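Long-range contact in methyltransferase (Pectobacterium atrosepticum SCRI1043, PDB 2P7I), which probably transfers methyl groups from S-adenosylmethionine to a substrate not yet identified, as a member of the SAM-dependent methyltransferase family: residues T38-F52 with L60-A72. Residues are numbered along the deposited sequence; the frame is centred on the assembly and turned at random.
Sequences TPFFRPGNLLELGSF and LQEHFNDITCVEA
Phe64 turns its ring edge onto the face of Phe41: CE2 stands 3.6 Å above the Phe41 plane, over its centre, and the planes meet at 87°, a T-shaped pair. One face of Phe64 receives Leu46 CB, a CH-pi contact 4.1 Å from the ring centroid, while the Gly44 and Arg42 carbonyl oxygens lie at its edge. With CG anti to the backbone N (chi1 -179°), Leu46 brings CD1 to Phe64 and CD2 against both Leu60 CD1 and Ile67 CG2.

Beyond this cluster, strands 46-49 and 67-71 run parallel, their axes inclined by 17°. Leu46 N to Asp66 O, Thr68 N to Leu46 O, Glu48 N to Thr68 O and Val70 N to Glu48 O link them in turn; Glu48 N to Thr68 O is the shortest, 2.7 Å and nearly straight. At the C-terminal end Val70 O takes two amides, Gly50 N at 2.8 Å and Ser51 N at 3.2 Å, the latter from above the carbonyl plane. Phe52 N reaches Glu71 OE1 (2.8 Å) from above the Glu71 carboxylate plane; Glu71 OE2 is held by Ser73 N. At the other end a water bridges Gly44 O and Asn65 OD1, and Asp66 OD2 pairs with Arg102.

Helix 55-60 completes a beta-alpha-beta unit of the Rossmann-like methyltransferase fold, and Thr57 OG1 is hydrogen-bonded to Glu48 OE1. Glu48 OE2 and Gly50 O hold a Tris molecule, probably from the crystallisation liquor. Glu-Leu-Gly closing strand 46-49 and acidic Glu71 ending the next match this family's usual cofactor-binding positions; the bonds of Gly50, Ser51 and Phe52 to Val70 and Glu71 thus probably shape an S-adenosylmethionine pocket, with Glu71 consistent with a ribose-binding carboxylate.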
loop_
_atom_site.group_PDB
_atom_site.type_symbol
_atom_site.label_atom_id
_atom_site.label_comp_id
_atom_site.label_asym_id
_atom_site.label_seq_id
_atom_site.Cartn_x
_atom_site.Cartn_y
_atom_site.Cartn_z
ATOM N N THR B 38 -10.193 20.360 9.469
ATOM C CA THR B 38 -9.984 21.813 9.515
ATOM C C THR B 38 -9.766 22.485 8.155
ATOM O O THR B 38 -10.400 23.489 7.876
ATOM C CB THR B 38 -8.880 22.178 10.509
ATOM O OG1 THR B 38 -9.357 21.891 11.833
ATOM C CG2 THR B 38 -8.551 23.670 10.434
ATOM N N PRO B 39 -8.910 21.925 7.288
ATOM C CA PRO B 39 -8.692 22.566 6.003
ATOM C C PRO B 39 -9.930 22.627 5.088
ATOM O O PRO B 39 -9.951 23.405 4.129
ATOM C CB PRO B 39 -7.618 21.700 5.340
ATOM C CG PRO B 39 -7.109 20.815 6.376
ATOM C CD PRO B 39 -8.105 20.708 7.453
ATOM N N PHE B 40 -10.922 21.793 5.365
ATOM C CA PHE B 40 -12.104 21.684 4.525
ATOM C C PHE B 40 -13.327 22.423 5.033
ATOM O O PHE B 40 -14.312 22.546 4.288
ATOM C CB PHE B 40 -12.508 20.213 4.372
ATOM C CG PHE B 40 -11.439 19.340 3.786
ATOM C CD1 PHE B 40 -11.002 19.568 2.494
ATOM C CD2 PHE B 40 -10.892 18.271 4.508
ATOM C CE1 PHE B 40 -10.041 18.752 1.907
ATOM C CE2 PHE B 40 -9.937 17.457 3.943
ATOM C CZ PHE B 40 -9.508 17.690 2.644
ATOM N N PHE B 41 -13.303 22.871 6.286
ATOM C CA PHE B 41 -14.445 23.557 6.885
ATOM C C PHE B 41 -14.882 24.726 6.017
ATOM O O PHE B 41 -14.049 25.448 5.464
ATOM C CB PHE B 41 -14.134 24.078 8.280
ATOM C CG PHE B 41 -14.190 23.044 9.391
ATOM C CD1 PHE B 41 -15.146 22.033 9.424
ATOM C CD2 PHE B 41 -13.313 23.147 10.467
ATOM C CE1 PHE B 41 -15.199 21.124 10.499
ATOM C CE2 PHE B 41 -13.344 22.248 11.513
ATOM C CZ PHE B 41 -14.283 21.231 11.537
ATOM N N ARG B 42 -16.198 24.854 5.865
ATOM C CA ARG B 42 -16.820 25.985 5.196
ATOM C C ARG B 42 -17.222 27.046 6.208
ATOM O O ARG B 42 -17.612 26.726 7.330
ATOM C CB ARG B 42 -18.113 25.532 4.528
ATOM C CG ARG B 42 -17.995 24.406 3.552
ATOM C CD ARG B 42 -17.546 24.908 2.235
ATOM N NE ARG B 42 -18.493 25.908 1.796
ATOM C CZ ARG B 42 -18.222 26.895 0.958
ATOM N NH1 ARG B 42 -17.008 27.015 0.418
ATOM N NH2 ARG B 42 -19.178 27.768 0.658
ATOM N N PRO B 43 -17.215 28.321 5.801
ATOM C CA PRO B 43 -17.734 29.337 6.737
ATOM C C PRO B 43 -19.217 29.126 6.903
ATOM O O PRO B 43 -19.864 28.632 5.984
ATOM C CB PRO B 43 -17.466 30.660 6.018
ATOM C CG PRO B 43 -17.330 30.271 4.533
ATOM C CD PRO B 43 -16.789 28.885 4.507
ATOM N N GLY B 44 -19.750 29.430 8.076
ATOM C CA GLY B 44 -21.193 29.351 8.273
ATOM C C GLY B 44 -21.471 28.519 9.483
ATOM O O GLY B 44 -20.747 28.599 10.437
ATOM N N ASN B 45 -22.493 27.675 9.418
ATOM C CA ASN B 45 -22.905 26.883 10.574
ATOM C C ASN B 45 -22.504 25.402 10.455
ATOM O O ASN B 45 -22.014 24.966 9.433
ATOM C CB ASN B 45 -24.408 27.026 10.795
ATOM C CG ASN B 45 -25.213 26.488 9.638
ATOM O OD1 ASN B 45 -24.653 25.957 8.674
ATOM N ND2 ASN B 45 -26.526 26.570 9.744
ATOM N N LEU B 46 -22.723 24.653 11.519
ATOM C CA LEU B 46 -22.409 23.241 11.518
ATOM C C LEU B 46 -23.546 22.451 12.121
ATOM O O LEU B 46 -24.211 22.916 13.051
ATOM C CB LEU B 46 -21.112 22.990 12.289
ATOM C CG LEU B 46 -20.618 21.537 12.361
ATOM C CD1 LEU B 46 -19.115 21.450 12.259
ATOM C CD2 LEU B 46 -21.106 20.906 13.638
ATOM N N LEU B 47 -23.772 21.259 11.566
ATOM C CA LEU B 47 -24.698 20.282 12.096
ATOM C C LEU B 47 -23.902 19.038 12.522
ATOM O O LEU B 47 -23.161 18.477 11.715
ATOM C CB LEU B 47 -25.743 19.903 11.038
ATOM C CG LEU B 47 -26.743 18.781 11.347
ATOM C CD1 LEU B 47 -27.732 19.092 12.473
ATOM C CD2 LEU B 47 -27.523 18.408 10.036
ATOM N N GLU B 48 -24.060 18.615 13.774
ATOM C CA GLU B 48 -23.411 17.405 14.300
ATOM C C GLU B 48 -24.463 16.327 14.522
ATOM O O GLU B 48 -25.312 16.431 15.422
ATOM C CB GLU B 48 -22.621 17.675 15.582
ATOM C CG GLU B 48 -21.955 16.410 16.131
ATOM C CD GLU B 48 -21.244 16.581 17.469
ATOM O OE1 GLU B 48 -21.506 17.550 18.215
ATOM O OE2 GLU B 48 -20.443 15.679 17.787
ATOM N N LEU B 49 -24.430 15.315 13.664
ATOM C CA LEU B 49 -25.376 14.215 13.721
ATOM C C LEU B 49 -24.836 13.132 14.631
ATOM O O LEU B 49 -23.759 12.598 14.392
ATOM C CB LEU B 49 -25.621 13.671 12.310
ATOM C CG LEU B 49 -26.366 14.649 11.398
ATOM C CD1 LEU B 49 -26.371 14.172 9.956
ATOM C CD2 LEU B 49 -27.782 14.845 11.949
ATOM N N GLY B 50 -25.587 12.812 15.682
ATOM C CA GLY B 50 -25.173 11.822 16.681
ATOM C C GLY B 50 -24.207 12.400 17.682
ATOM O O GLY B 50 -23.121 11.884 17.860
ATOM N N SER B 51 -24.596 13.484 18.330
ATOM C CA SER B 51 -23.672 14.262 19.175
ATOM C C SER B 51 -23.431 13.613 20.538
ATOM O O SER B 51 -22.524 14.009 21.299
ATOM C CB SER B 51 -24.207 15.674 19.346
ATOM O OG SER B 51 -25.605 15.644 19.591
ATOM N N PHE B 52 -24.276 12.641 20.866
ATOM C CA PHE B 52 -24.209 11.938 22.147
ATOM C C PHE B 52 -24.000 12.884 23.346
ATOM O O PHE B 52 -24.785 13.829 23.519
ATOM C CB PHE B 52 -23.149 10.838 22.040
ATOM C CG PHE B 52 -23.333 9.724 23.022
ATOM C CD1 PHE B 52 -24.569 9.084 23.156
ATOM C CD2 PHE B 52 -22.268 9.289 23.789
ATOM C CE1 PHE B 52 -24.743 8.045 24.053
ATOM C CE2 PHE B 52 -22.427 8.255 24.678
ATOM C CZ PHE B 52 -23.674 7.629 24.810
ATOM N N LEU B 60 -15.469 20.959 18.386
ATOM C CA LEU B 60 -16.058 21.700 17.296
ATOM C C LEU B 60 -16.406 23.148 17.661
ATOM O O LEU B 60 -16.343 24.044 16.811
ATOM C CB LEU B 60 -17.292 20.952 16.801
ATOM C CG LEU B 60 -17.028 19.616 16.094
ATOM C CD1 LEU B 60 -18.377 19.039 15.713
ATOM C CD2 LEU B 60 -16.059 19.777 14.875
ATOM N N GLN B 61 -16.769 23.368 18.925
ATOM C CA GLN B 61 -17.040 24.713 19.437
ATOM C C GLN B 61 -15.842 25.659 19.354
ATOM O O GLN B 61 -16.013 26.884 19.320
ATOM C CB GLN B 61 -17.529 24.648 20.880
ATOM C CG GLN B 61 -18.963 24.186 21.006
ATOM C CD GLN B 61 -19.494 24.351 22.417
ATOM O OE1 GLN B 61 -19.134 23.595 23.325
ATOM N NE2 GLN B 61 -20.354 25.346 22.609
ATOM N N GLU B 62 -14.632 25.109 19.315
ATOM C CA GLU B 62 -13.464 25.938 19.044
ATOM C C GLU B 62 -13.480 26.474 17.611
ATOM O O GLU B 62 -12.756 27.411 17.308
ATOM C CB GLU B 62 -12.161 25.180 19.313
ATOM C CG GLU B 62 -12.025 24.666 20.742
ATOM C CD GLU B 62 -12.366 25.730 21.784
ATOM O OE1 GLU B 62 -11.763 26.828 21.739
ATOM O OE2 GLU B 62 -13.252 25.473 22.634
ATOM N N HIS B 63 -14.309 25.913 16.733
ATOM C CA HIS B 63 -14.326 26.333 15.335
ATOM C C HIS B 63 -15.585 27.030 14.854
ATOM O O HIS B 63 -15.543 27.736 13.842
ATOM C CB HIS B 63 -14.056 25.118 14.443
ATOM C CG HIS B 63 -12.646 24.649 14.528
ATOM N ND1 HIS B 63 -12.193 23.852 15.558
ATOM C CD2 HIS B 63 -11.574 24.915 13.753
ATOM C CE1 HIS B 63 -10.898 23.635 15.403
ATOM N NE2 HIS B 63 -10.499 24.266 14.313
ATOM N N PHE B 64 -16.703 26.795 15.538
ATOM C CA PHE B 64 -17.998 27.275 15.102
ATOM C C PHE B 64 -18.749 27.759 16.329
ATOM O O PHE B 64 -18.762 27.074 17.330
ATOM C CB PHE B 64 -18.798 26.142 14.450
ATOM C CG PHE B 64 -18.246 25.696 13.148
ATOM C CD1 PHE B 64 -18.611 26.333 11.983
ATOM C CD2 PHE B 64 -17.374 24.630 13.083
ATOM C CE1 PHE B 64 -18.093 25.926 10.775
ATOM C CE2 PHE B 64 -16.861 24.224 11.877
ATOM C CZ PHE B 64 -17.223 24.874 10.731
ATOM N N ASN B 65 -19.378 28.920 16.229
ATOM C CA ASN B 65 -20.314 29.368 17.263
ATOM C C ASN B 65 -21.766 28.895 17.062
ATOM O O ASN B 65 -22.580 28.988 17.978
ATOM C CB ASN B 65 -20.291 30.904 17.387
ATOM C CG ASN B 65 -20.570 31.627 16.060
ATOM O OD1 ASN B 65 -21.062 31.038 15.090
ATOM N ND2 ASN B 65 -20.247 32.914 16.022
ATOM N N ASP B 66 -22.109 28.449 15.862
ATOM C CA ASP B 66 -23.483 28.078 15.573
ATOM C C ASP B 66 -23.502 26.625 15.184
ATOM O O ASP B 66 -23.248 26.291 14.034
ATOM C CB ASP B 66 -24.040 28.948 14.457
ATOM C CG ASP B 66 -25.484 28.643 14.136
ATOM O OD1 ASP B 66 -26.082 27.733 14.774
ATOM O OD2 ASP B 66 -26.031 29.335 13.238
ATOM N N ILE B 67 -23.790 25.785 16.177
ATOM C CA ILE B 67 -23.766 24.338 16.043
ATOM C C ILE B 67 -25.122 23.805 16.417
ATOM O O ILE B 67 -25.704 24.220 17.400
ATOM C CB ILE B 67 -22.728 23.671 16.969
ATOM C CG1 ILE B 67 -21.308 24.127 16.602
ATOM C CG2 ILE B 67 -22.816 22.160 16.843
ATOM C CD1 ILE B 67 -20.212 23.638 17.560
ATOM N N THR B 68 -25.620 22.887 15.600
ATOM C CA THR B 68 -26.879 22.215 15.854
ATOM C C THR B 68 -26.528 20.750 16.055
ATOM O O THR B 68 -25.747 20.172 15.280
ATOM C CB THR B 68 -27.856 22.416 14.695
ATOM O OG1 THR B 68 -28.120 23.814 14.542
ATOM C CG2 THR B 68 -29.170 21.663 14.909
ATOM N N CYS B 69 -27.080 20.166 17.118
ATOM C CA CYS B 69 -26.733 18.818 17.551
ATOM C C CYS B 69 -27.971 17.966 17.598
ATOM O O CYS B 69 -28.899 18.291 18.341
ATOM C CB CYS B 69 -26.136 18.829 18.959
ATOM S SG CYS B 69 -24.520 19.586 19.162
ATOM N N VAL B 70 -27.959 16.867 16.848
ATOM C CA VAL B 70 -29.051 15.905 16.832
ATOM C C VAL B 70 -28.583 14.644 17.530
ATOM O O VAL B 70 -27.544 14.068 17.176
ATOM C CB VAL B 70 -29.523 15.563 15.400
ATOM C CG1 VAL B 70 -30.686 14.583 15.435
ATOM C CG2 VAL B 70 -29.937 16.808 14.657
ATOM N N GLU B 71 -29.363 14.222 18.520
ATOM C CA GLU B 71 -29.046 13.058 19.338
ATOM C C GLU B 71 -30.344 12.430 19.779
ATOM O O GLU B 71 -31.269 13.137 20.180
ATOM C CB GLU B 71 -28.222 13.477 20.555
ATOM C CG GLU B 71 -27.955 12.383 21.578
ATOM C CD GLU B 71 -27.434 11.089 20.981
ATOM O OE1 GLU B 71 -26.555 11.123 20.088
ATOM O OE2 GLU B 71 -27.900 10.022 21.424
ATOM N N ALA B 72 -30.415 11.103 19.683
ATOM C CA ALA B 72 -31.645 10.350 20.004
ATOM C C ALA B 72 -31.842 10.121 21.519
ATOM O O ALA B 72 -32.983 9.976 21.985
ATOM C CB ALA B 72 -31.639 9.020 19.269
HETATM O O HOH W 1 -20.914 29.012 13.261
HETATM O O HOH W 2 -26.156 25.108 13.210
#